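DUF5624 domain-containing protein (Legionella pneumophila subsp. pneumophila, PDB 4JX2) is of unknown function but is probably secreted, has a mixed alpha-helical and beta-stranded fold and may act as a two-fold symmetric dimer. Local coordinates at the interface of chains A and B. Numbering follows the deposited sequence. Chains: chain A/B, hypothetical protein.

The interface of chains A and B. Residues chain A 297-301, 325, 329; chain B 267-269, 380.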
loop_
_atom_site.group_PDB
_atom_site.type_symbol
_atom_site.label_atom_id
_atom_site.label_comp_id
_atom_site.label_asym_id
_atom_site.label_seq_id
_atom_site.Cartn_x
_atom_site.Cartn_y
_atom_site.Cartn_z
ATOM N N TYR A 297 -9.541 7.200 0.886
ATOM C CA TYR A 297 -8.095 7.075 0.678
ATOM C C TYR A 297 -7.491 6.107 1.668
ATOM O O TYR A 297 -7.771 6.200 2.863
ATOM C CB TYR A 297 -7.394 8.456 0.767
ATOM C CG TYR A 297 -7.806 9.416 -0.336
ATOM C CD1 TYR A 297 -7.334 9.260 -1.638
ATOM C CD2 TYR A 297 -8.692 10.460 -0.086
ATOM C CE1 TYR A 297 -7.734 10.116 -2.661
ATOM C CE2 TYR A 297 -9.104 11.319 -1.103
ATOM C CZ TYR A 297 -8.608 11.153 -2.383
ATOM O OH TYR A 297 -9.028 11.986 -3.390
ATOM N N ILE A 298 -6.692 5.148 1.161
ATOM C CA ILE A 298 -5.960 4.208 1.997
ATOM C C ILE A 298 -4.602 4.848 2.183
ATOM O O ILE A 298 -3.853 4.961 1.214
ATOM C CB ILE A 298 -5.910 2.762 1.442
ATOM C CG1 ILE A 298 -7.351 2.210 1.234
ATOM C CG2 ILE A 298 -5.081 1.855 2.396
ATOM C CD1 ILE A 298 -7.430 0.985 0.535
ATOM N N THR A 299 -4.325 5.344 3.400
ATOM C CA THR A 299 -3.106 6.072 3.725
ATOM C C THR A 299 -2.294 5.292 4.780
ATOM O O THR A 299 -2.281 5.687 5.955
ATOM C CB THR A 299 -3.473 7.498 4.189
ATOM O OG1 THR A 299 -4.314 7.400 5.335
ATOM C CG2 THR A 299 -4.162 8.317 3.093
ATOM N N PRO A 300 -1.562 4.212 4.383
ATOM C CA PRO A 300 -0.859 3.399 5.392
ATOM C C PRO A 300 0.245 4.124 6.180
ATOM O O PRO A 300 0.587 3.693 7.289
ATOM C CB PRO A 300 -0.288 2.244 4.569
ATOM C CG PRO A 300 -1.216 2.136 3.399
ATOM C CD PRO A 300 -1.455 3.581 3.055
ATOM N N TYR A 301 0.745 5.242 5.654
ATOM C CA TYR A 301 1.815 5.949 6.332
ATOM C C TYR A 301 1.310 7.184 7.088
ATOM O O TYR A 301 2.119 7.932 7.639
ATOM C CB TYR A 301 2.951 6.271 5.358
ATOM C CG TYR A 301 3.559 5.023 4.747
ATOM C CD1 TYR A 301 4.153 4.043 5.547
ATOM C CD2 TYR A 301 3.535 4.815 3.371
ATOM C CE1 TYR A 301 4.689 2.880 4.992
ATOM C CE2 TYR A 301 4.118 3.683 2.801
ATOM C CZ TYR A 301 4.674 2.705 3.616
ATOM O OH TYR A 301 5.237 1.587 3.037
ATOM N N VAL A 325 -3.496 14.968 5.306
ATOM C CA VAL A 325 -3.730 13.621 4.795
ATOM C C VAL A 325 -4.797 13.654 3.690
ATOM O O VAL A 325 -4.430 13.638 2.521
ATOM C CB VAL A 325 -4.044 12.578 5.898
ATOM C CG1 VAL A 325 -4.186 11.190 5.298
ATOM C CG2 VAL A 325 -2.943 12.566 6.950
ATOM N N ARG A 329 -4.419 14.536 -0.934
ATOM C CA ARG A 329 -4.743 13.480 -1.909
ATOM C C ARG A 329 -5.839 13.947 -2.836
ATOM O O ARG A 329 -5.728 13.780 -4.051
ATOM C CB ARG A 329 -5.134 12.145 -1.259
ATOM C CG ARG A 329 -4.398 11.755 0.011
ATOM C CD ARG A 329 -3.062 11.055 -0.152
ATOM N NE ARG A 329 -1.972 11.920 -0.614
ATOM C CZ ARG A 329 -1.224 12.693 0.169
ATOM N NH1 ARG A 329 -1.457 12.753 1.478
ATOM N NH2 ARG A 329 -0.247 13.431 -0.354
ATOM N N ASN B 267 3.557 11.893 0.964
ATOM C CA ASN B 267 2.650 11.035 0.181
ATOM C C ASN B 267 2.444 9.712 0.938
ATOM O O ASN B 267 3.116 8.704 0.677
ATOM C CB ASN B 267 3.173 10.815 -1.239
ATOM C CG ASN B 267 2.112 10.400 -2.223
ATOM O OD1 ASN B 267 0.994 9.991 -1.867
ATOM N ND2 ASN B 267 2.445 10.498 -3.493
ATOM N N VAL B 268 1.531 9.758 1.924
ATOM C CA VAL B 268 1.226 8.672 2.877
ATOM C C VAL B 268 0.357 7.536 2.299
ATOM O O VAL B 268 0.117 6.567 2.998
ATOM C CB VAL B 268 0.582 9.230 4.166
ATOM C CG1 VAL B 268 1.592 10.036 4.970
ATOM C CG2 VAL B 268 -0.670 10.052 3.865
ATOM N N SER B 269 -0.013 7.611 1.025
ATOM C CA SER B 269 -0.864 6.625 0.370
ATOM C C SER B 269 -0.198 5.955 -0.851
ATOM O O SER B 269 -0.820 5.096 -1.490
ATOM C CB SER B 269 -2.154 7.311 -0.087
ATOM O OG SER B 269 -1.852 8.341 -1.017
ATOM N N PRO B 380 -3.857 8.470 -5.839
ATOM C CA PRO B 380 -3.287 8.410 -4.472
ATOM C C PRO B 380 -2.270 7.294 -4.278
ATOM O O PRO B 380 -1.381 7.413 -3.432
ATOM C CB PRO B 380 -4.512 8.173 -3.581
ATOM C CG PRO B 380 -5.585 7.653 -4.508
ATOM C CD PRO B 380 -5.335 8.351 -5.807
HETATM O O HOH W 1 -3.245 4.287 -1.296
#
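CG of B:Pro380 lies in the plane of the A:Tyr297 phenol ring at its edge, and CB, off the plane, comes 3.6 Å from CD1, the two side chains crossing at about a right angle. One face of this ring is taken by its own chain: CB of A:Arg329 sits 3.5 Å above the plane, over the ring centre. This patch belongs to the two-fold interface between copies of a DUF5624-family protein, where the end of strand 296-298, the loop after it and helix 315-339 of chain A receive two loop segments of chain B; the pair may or may not persist in solution.

Over one face of the A:Arg329 guanidinium, toward the rim, the backbone N of B:Val268 lies at a distance, with no bond between them. Bends at chi2 and chi3 turn the arginine chain along B:Ser269 towards B:Asn267, whose amide plane is tilted by 21° from the guanidinium. The approach is loose, OD1 of B:Asn267 lying 3.8 Å from NE.

The side chain of B:Val268 reaches in between A:Thr299, A:Val325 and the backbone of A:Tyr301. Its CG2 packs 3.8 Å from CB of A:Thr299 and also touches CG1 of A:Val325, while CG1 lies against the backbone of A:Tyr301. The valine carbonyl O accepts a nearly straight hydrogen bond from the amide N of A:Tyr301 (3.0 Å, 165° at H), in the carbonyl plane on a lone pair.

Beside it, the hydroxyl OG of B:Ser269 donates to the carbonyl O of B:Pro380 at 2.6 Å, from above the carbonyl plane, tying the two chain B segments together. One water bridges the backbone O of A:Ile298 (2.7 Å) and that of B:Ser269 (2.6 Å).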